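Long-range contacts in putative extracellular solute-binding protein (Bordetella bronchiseptica, PDB 4P56), which probably serves as the periplasmic solute-binding component of a TRAP transporter and holds mandelate in its ligand pocket: residues A105-G111 with G231-T237; P148-T154 with D205-A211. All coordinates share one frame; numbering follows the deposited sequence.

Overall arrangement
Following the chain from the N terminus, residues 105-111 come first, in the loop between strand 87-91 and helix 114-129. Strand 149-153 follows and pairs with strand 206-210 in contact 2, closing a loop of 50 residues in the six-stranded mixed sheet. The chain then passes through strand 225-228 to residues 231-237, which return to 105-111 in contact 1, so the smaller loop lies wholly within the larger. The centres of contacts 1 and 2 are about 13 Å apart. Tyr234 and Leu233 of contact 1 touch Gly149 and Phe208 of contact 2. Contact 1 runs on into strand 237-242 of the three-stranded sheet; both contacts reach (R)-mandelate, through Asp236 and Phe209.

Contact 1: A105-G111 with G231-T237; sequences AVLPFSG and GGLYSDT. With RMN ((R)-mandelic acid), chain D.
Gly231 O is gripped by the backbone N atoms of Ser110 and Gly111: Gly111 N, 3.2 Å from Gly231 O, donates in the carbonyl plane onto a lone pair, and Ser110 N adds a weak bond, as does Arg117 NH2 from outside the pair. A water bridges Gly231 O and Leu107 O; Leu107 O also accepts from Ser110 OG. The next carbonyl continues the clasp, with Phe109 N 2.7 Å from Gly232 O and nearly in line with the C=O bond. Phe109 CD1 lies 3.3 Å from the same Gly232 O. The CB of Pro108 sits over the centre of one Phe109 ring face, while Pro108 CB and CG border Leu233 O. Farther along, Ser235 N donates to Val106 O at 3.3 Å. Val106 packs on the carbonyl of Ser235, its CB 3.2 Å from Ser235 O. With CG1 opposite the carbonyl carbon (chi1 -63°), this methyl reaches Ser235 CB at 3.9 Å and Thr237 CG2 at 3.8 Å. Outside the pair, Ser235 OG bonds to His146 O and Thr237 OG1 to His92 ND1. Asp236 turns from Val106 to the ligand, and its OD2 accepts from mandelate O8 at 2.8 Å and also bonds to Ser91 OG. The paired loops thus bring Asp236 to the mandelate pocket of a family 7 solute-binding protein.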
loop_
_atom_site.group_PDB
_atom_site.type_symbol
_atom_site.label_atom_id
_atom_site.label_comp_id
_atom_site.label_asym_id
_atom_site.label_seq_id
_atom_site.Cartn_x
_atom_site.Cartn_y
_atom_site.Cartn_z
ATOM N N ALA A 105 8.975 -0.407 5.778
ATOM C CA ALA A 105 8.626 -1.444 4.799
ATOM C C ALA A 105 8.519 -0.929 3.370
ATOM O O ALA A 105 8.332 -1.722 2.443
ATOM C CB ALA A 105 7.308 -2.110 5.175
ATOM N N VAL A 106 8.654 0.380 3.200
ATOM C CA VAL A 106 8.309 1.021 1.933
ATOM C C VAL A 106 9.391 1.991 1.438
ATOM O O VAL A 106 9.147 2.809 0.544
ATOM C CB VAL A 106 6.942 1.751 2.010
ATOM C CG1 VAL A 106 5.860 0.765 2.267
ATOM C CG2 VAL A 106 6.939 2.854 3.092
ATOM N N LEU A 107 10.601 1.856 1.972
ATOM C CA LEU A 107 11.693 2.734 1.593
ATOM C C LEU A 107 12.065 2.514 0.122
ATOM O O LEU A 107 11.768 1.478 -0.454
ATOM C CB LEU A 107 12.893 2.496 2.499
ATOM C CG LEU A 107 12.685 2.974 3.954
ATOM C CD1 LEU A 107 13.665 2.286 4.886
ATOM C CD2 LEU A 107 12.856 4.476 4.057
ATOM N N PRO A 108 12.721 3.498 -0.492
ATOM C CA PRO A 108 13.143 3.274 -1.885
ATOM C C PRO A 108 14.060 2.053 -2.042
ATOM O O PRO A 108 14.901 1.803 -1.175
ATOM C CB PRO A 108 13.906 4.554 -2.225
ATOM C CG PRO A 108 13.290 5.602 -1.330
ATOM C CD PRO A 108 12.988 4.870 -0.035
ATOM N N PHE A 109 13.862 1.308 -3.125
ATOM C CA PHE A 109 14.801 0.272 -3.608
ATOM C C PHE A 109 14.936 -0.943 -2.708
ATOM O O PHE A 109 16.026 -1.483 -2.556
ATOM C CB PHE A 109 16.205 0.858 -3.793
ATOM C CG PHE A 109 16.224 2.185 -4.471
ATOM C CD1 PHE A 109 15.371 2.463 -5.507
ATOM C CD2 PHE A 109 17.082 3.176 -4.023
ATOM C CE1 PHE A 109 15.395 3.715 -6.122
ATOM C CE2 PHE A 109 17.107 4.398 -4.614
ATOM C CZ PHE A 109 16.263 4.681 -5.662
ATOM N N SER A 110 13.841 -1.364 -2.109
ATOM C CA SER A 110 13.914 -2.313 -1.021
ATOM C C SER A 110 13.133 -3.599 -1.211
ATOM O O SER A 110 13.113 -4.422 -0.310
ATOM C CB SER A 110 13.344 -1.654 0.216
ATOM O OG SER A 110 12.008 -1.256 -0.017
ATOM N N GLY A 111 12.440 -3.767 -2.322
ATOM C CA GLY A 111 11.579 -4.938 -2.432
ATOM C C GLY A 111 11.016 -5.148 -3.814
ATOM O O GLY A 111 10.393 -4.236 -4.367
ATOM N N GLY A 231 13.659 -2.524 -7.227
ATOM C CA GLY A 231 13.118 -2.646 -5.887
ATOM C C GLY A 231 12.106 -1.570 -5.570
ATOM O O GLY A 231 11.679 -1.435 -4.413
ATOM N N GLY A 232 11.733 -0.786 -6.585
ATOM C CA GLY A 232 10.711 0.226 -6.420
ATOM C C GLY A 232 11.228 1.590 -5.989
ATOM O O GLY A 232 12.182 1.714 -5.234
ATOM N N LEU A 233 10.559 2.632 -6.459
ATOM C CA LEU A 233 10.878 3.977 -6.034
ATOM C C LEU A 233 10.401 4.207 -4.610
ATOM O O LEU A 233 10.988 5.006 -3.863
ATOM C CB LEU A 233 10.244 4.993 -6.980
ATOM C CG LEU A 233 10.462 6.472 -6.647
ATOM C CD1 LEU A 233 11.957 6.817 -6.606
ATOM C CD2 LEU A 233 9.744 7.376 -7.618
ATOM N N TYR A 234 9.340 3.501 -4.241
ATOM C CA TYR A 234 8.711 3.614 -2.918
ATOM C C TYR A 234 7.619 2.529 -2.952
ATOM O O TYR A 234 7.402 1.853 -3.981
ATOM C CB TYR A 234 8.043 5.002 -2.725
ATOM C CG TYR A 234 6.791 5.025 -3.535
ATOM C CD1 TYR A 234 6.853 5.232 -4.890
ATOM C CD2 TYR A 234 5.552 4.718 -2.966
ATOM C CE1 TYR A 234 5.735 5.138 -5.679
ATOM C CE2 TYR A 234 4.421 4.652 -3.741
ATOM C CZ TYR A 234 4.522 4.851 -5.108
ATOM O OH TYR A 234 3.424 4.768 -5.942
ATOM N N SER A 235 6.951 2.318 -1.836
ATOM C CA SER A 235 5.756 1.497 -1.850
ATOM C C SER A 235 4.801 2.062 -0.791
ATOM O O SER A 235 5.063 3.123 -0.228
ATOM C CB SER A 235 6.118 0.027 -1.600
ATOM O OG SER A 235 4.955 -0.770 -1.659
ATOM N N ASP A 236 3.711 1.361 -0.525
ATOM C CA ASP A 236 2.691 1.813 0.435
ATOM C C ASP A 236 2.144 0.559 1.090
ATOM O O ASP A 236 2.164 -0.528 0.478
ATOM C CB ASP A 236 1.561 2.571 -0.266
ATOM C CG ASP A 236 0.476 3.047 0.702
ATOM O OD1 ASP A 236 0.771 3.353 1.897
ATOM O OD2 ASP A 236 -0.701 3.097 0.259
ATOM N N THR A 237 1.708 0.693 2.343
ATOM C CA THR A 237 1.149 -0.442 3.071
ATOM C C THR A 237 -0.295 -0.111 3.370
ATOM O O THR A 237 -0.624 1.044 3.562
ATOM C CB THR A 237 1.924 -0.751 4.374
ATOM O OG1 THR A 237 2.127 0.442 5.139
ATOM C CG2 THR A 237 3.323 -1.355 4.050
HETATM C C1 RMN D . -2.801 3.142 -3.515
HETATM C C2 RMN D . -4.095 2.769 -3.183
HETATM C C3 RMN D . -4.813 1.913 -3.998
HETATM C C4 RMN D . -4.263 1.448 -5.180
HETATM C C5 RMN D . -2.969 1.829 -5.526
HETATM C C6 RMN D . -2.250 2.668 -4.690
HETATM C C7 RMN D . -2.030 4.088 -2.635
HETATM C C10 RMN D . -1.980 5.430 -3.303
HETATM O O8 RMN D . -0.719 3.710 -2.460
HETATM O O11 RMN D . -1.044 5.748 -4.114
HETATM O O12 RMN D . -2.926 6.250 -3.100
HETATM O O HOH W 1 10.471 0.636 -2.782
#

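Contact 2: P148-T154 with D205-A211; sequences PGIAFTT and DGVFFPA. With RMN ((R)-mandelic acid), chain D.
Phe152 lies along strand 206-210, and its side chain meets Val207, Phe209, Pro210 and Ala211 in turn. Its CB packs against Val207 CG1 at 3.8 Å and rests near Val207 O. The chi1 of -67° sets CG beside the backbone N, and the ring runs along the neighbouring strand toward Pro210. CD2 passes Val207 O and Phe209 O; CE2 then comes 3.5 Å from Phe209 O and also meets Phe209 CB and Pro210 O. At the tip, CZ approaches Ala211 CA, which lies by the ring edge. Ile150 CG2 covers the centre of one ring face from within the same strand, while Ile150 CD1 reaches Ala211 CB. Beneath these side chains the antiparallel strands are joined by backbone bonds. Phe152 and Val207 form a hydrogen-bonded pair, Val207 N lying 2.8 Å from Phe152 O and Phe152 N 3.0 Å from Val207 O. In the pair Ile150-Phe209, Ile150 N donates at 2.8 Å to Phe209 O from above the carbonyl plane, whereas the return bond is weak. Thr154 N, 3.0 Å from Asp205 O, extends the pairing past the strand end. Gly206 fits closely beside Phe152 O and Thr153. On the sheet face away from Phe152, Ala151 CB meets Phe208 CE1. Water joins the other end, donating to Pro148 O and accepting from Ala211 N. Phe209 projects to the ligand, CE1 being 3.6 Å from mandelate O11; Val207 CG2 covers one face toward the rim, Phe217 meets the ring, and Arg170 makes a cation-pi contact with it. The chemistry therefore divides: backbone bonds and apolar packing fix the strands, while an aromatic wall meets the ligand beside Arg170, which itself bonds mandelate and would probably favour its carboxylate form.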
loop_
_atom_site.group_PDB
_atom_site.type_symbol
_atom_site.label_atom_id
_atom_site.label_comp_id
_atom_site.label_asym_id
_atom_site.label_seq_id
_atom_site.Cartn_x
_atom_site.Cartn_y
_atom_site.Cartn_z
ATOM N N PRO A 148 6.338 -2.562 -6.442
ATOM C CA PRO A 148 7.294 -1.485 -6.660
ATOM C C PRO A 148 6.603 -0.260 -7.239
ATOM O O PRO A 148 5.876 -0.379 -8.232
ATOM C CB PRO A 148 8.246 -2.055 -7.718
ATOM C CG PRO A 148 8.065 -3.509 -7.691
ATOM C CD PRO A 148 6.741 -3.823 -7.095
ATOM N N GLY A 149 6.840 0.890 -6.626
ATOM C CA GLY A 149 6.277 2.148 -7.101
ATOM C C GLY A 149 7.022 2.624 -8.339
ATOM O O GLY A 149 8.244 2.450 -8.480
ATOM N N ILE A 150 6.270 3.221 -9.242
ATOM C CA ILE A 150 6.806 3.701 -10.508
ATOM C C ILE A 150 6.521 5.186 -10.651
ATOM O O ILE A 150 5.496 5.674 -10.178
ATOM C CB ILE A 150 6.115 2.970 -11.657
ATOM C CG1 ILE A 150 6.503 1.489 -11.607
ATOM C CG2 ILE A 150 6.507 3.628 -12.985
ATOM C CD1 ILE A 150 5.759 0.588 -12.601
ATOM N N ALA A 151 7.420 5.915 -11.305
ATOM C CA ALA A 151 7.161 7.311 -11.574
ATOM C C ALA A 151 6.515 7.476 -12.951
ATOM O O ALA A 151 7.195 7.387 -13.982
ATOM C CB ALA A 151 8.463 8.136 -11.490
ATOM N N PHE A 152 5.209 7.739 -12.959
ATOM C CA PHE A 152 4.472 7.953 -14.208
ATOM C C PHE A 152 4.248 9.441 -14.468
ATOM O O PHE A 152 3.862 10.204 -13.559
ATOM C CB PHE A 152 3.088 7.313 -14.137
ATOM C CG PHE A 152 3.089 5.824 -14.069
ATOM C CD1 PHE A 152 3.400 5.062 -15.183
ATOM C CD2 PHE A 152 2.714 5.174 -12.894
ATOM C CE1 PHE A 152 3.364 3.681 -15.138
ATOM C CE2 PHE A 152 2.671 3.771 -12.848
ATOM C CZ PHE A 152 2.984 3.029 -13.962
ATOM N N THR A 153 4.448 9.860 -15.718
ATOM C CA THR A 153 4.152 11.240 -16.087
ATOM C C THR A 153 3.431 11.330 -17.423
ATOM O O THR A 153 3.547 10.458 -18.287
ATOM C CB THR A 153 5.399 12.064 -16.213
ATOM O OG1 THR A 153 6.289 11.393 -17.101
ATOM C CG2 THR A 153 6.053 12.249 -14.864
ATOM N N THR A 154 2.711 12.425 -17.587
ATOM C CA THR A 154 1.854 12.613 -18.743
ATOM C C THR A 154 2.704 12.948 -19.961
ATOM O O THR A 154 2.549 12.322 -20.994
ATOM C CB THR A 154 0.829 13.702 -18.462
ATOM O OG1 THR A 154 -0.003 13.279 -17.370
ATOM C CG2 THR A 154 -0.012 14.010 -19.711
ATOM N N ASP A 205 0.967 16.597 -13.156
ATOM C CA ASP A 205 1.869 16.255 -14.255
ATOM C C ASP A 205 2.153 14.772 -14.289
ATOM O O ASP A 205 2.750 14.259 -15.251
ATOM C CB ASP A 205 3.225 16.939 -14.055
ATOM C CG ASP A 205 3.131 18.426 -14.135
ATOM O OD1 ASP A 205 2.649 18.930 -15.172
ATOM O OD2 ASP A 205 3.525 19.085 -13.155
ATOM N N GLY A 206 1.788 14.087 -13.211
ATOM C CA GLY A 206 2.208 12.722 -13.046
ATOM C C GLY A 206 1.677 12.119 -11.766
ATOM O O GLY A 206 0.882 12.733 -11.043
ATOM N N VAL A 207 2.067 10.871 -11.538
ATOM C CA VAL A 207 1.527 10.090 -10.436
ATOM C C VAL A 207 2.518 9.032 -10.028
ATOM O O VAL A 207 3.217 8.467 -10.872
ATOM C CB VAL A 207 0.150 9.442 -10.777
ATOM C CG1 VAL A 207 0.229 8.563 -12.006
ATOM C CG2 VAL A 207 -0.362 8.620 -9.604
ATOM N N PHE A 208 2.604 8.807 -8.727
ATOM C CA PHE A 208 3.397 7.702 -8.186
ATOM C C PHE A 208 2.366 6.600 -7.942
ATOM O O PHE A 208 1.444 6.769 -7.143
ATOM C CB PHE A 208 4.111 8.086 -6.858
ATOM C CG PHE A 208 5.392 8.886 -7.027
ATOM C CD1 PHE A 208 5.830 9.302 -8.259
ATOM C CD2 PHE A 208 6.168 9.236 -5.896
ATOM C CE1 PHE A 208 7.002 10.026 -8.385
ATOM C CE2 PHE A 208 7.322 9.942 -6.022
ATOM C CZ PHE A 208 7.745 10.345 -7.278
ATOM N N PHE A 209 2.486 5.502 -8.685
ATOM C CA PHE A 209 1.606 4.339 -8.540
ATOM C C PHE A 209 2.420 3.076 -8.828
ATOM O O PHE A 209 3.464 3.151 -9.491
ATOM C CB PHE A 209 0.512 4.394 -9.600
ATOM C CG PHE A 209 -0.841 4.855 -9.107
ATOM C CD1 PHE A 209 -1.220 4.735 -7.784
ATOM C CD2 PHE A 209 -1.753 5.344 -10.010
ATOM C CE1 PHE A 209 -2.483 5.128 -7.372
ATOM C CE2 PHE A 209 -3.027 5.751 -9.597
ATOM C CZ PHE A 209 -3.379 5.633 -8.274
ATOM N N PRO A 210 1.938 1.911 -8.358
ATOM C CA PRO A 210 2.491 0.654 -8.853
ATOM C C PRO A 210 1.944 0.385 -10.256
ATOM O O PRO A 210 1.053 1.096 -10.714
ATOM C CB PRO A 210 1.962 -0.374 -7.865
ATOM C CG PRO A 210 0.604 0.165 -7.504
ATOM C CD PRO A 210 0.759 1.681 -7.501
ATOM N N ALA A 211 2.510 -0.590 -10.948
ATOM C CA ALA A 211 2.156 -0.827 -12.336
ATOM C C ALA A 211 0.650 -1.019 -12.576
ATOM O O ALA A 211 0.111 -0.495 -13.520
ATOM C CB ALA A 211 2.904 -2.010 -12.845
HETATM C C1 RMN D . -2.801 3.142 -3.515
HETATM C C2 RMN D . -4.095 2.769 -3.183
HETATM C C3 RMN D . -4.813 1.913 -3.998
HETATM C C4 RMN D . -4.263 1.448 -5.180
HETATM C C5 RMN D . -2.969 1.829 -5.526
HETATM C C6 RMN D . -2.250 2.668 -4.690
HETATM C C7 RMN D . -2.030 4.088 -2.635
HETATM C C10 RMN D . -1.980 5.430 -3.303
HETATM O O8 RMN D . -0.719 3.710 -2.460
HETATM O O11 RMN D . -1.044 5.748 -4.114
HETATM O O12 RMN D . -2.926 6.250 -3.100
HETATM O O HOH W 2 4.646 -2.276 -9.681
#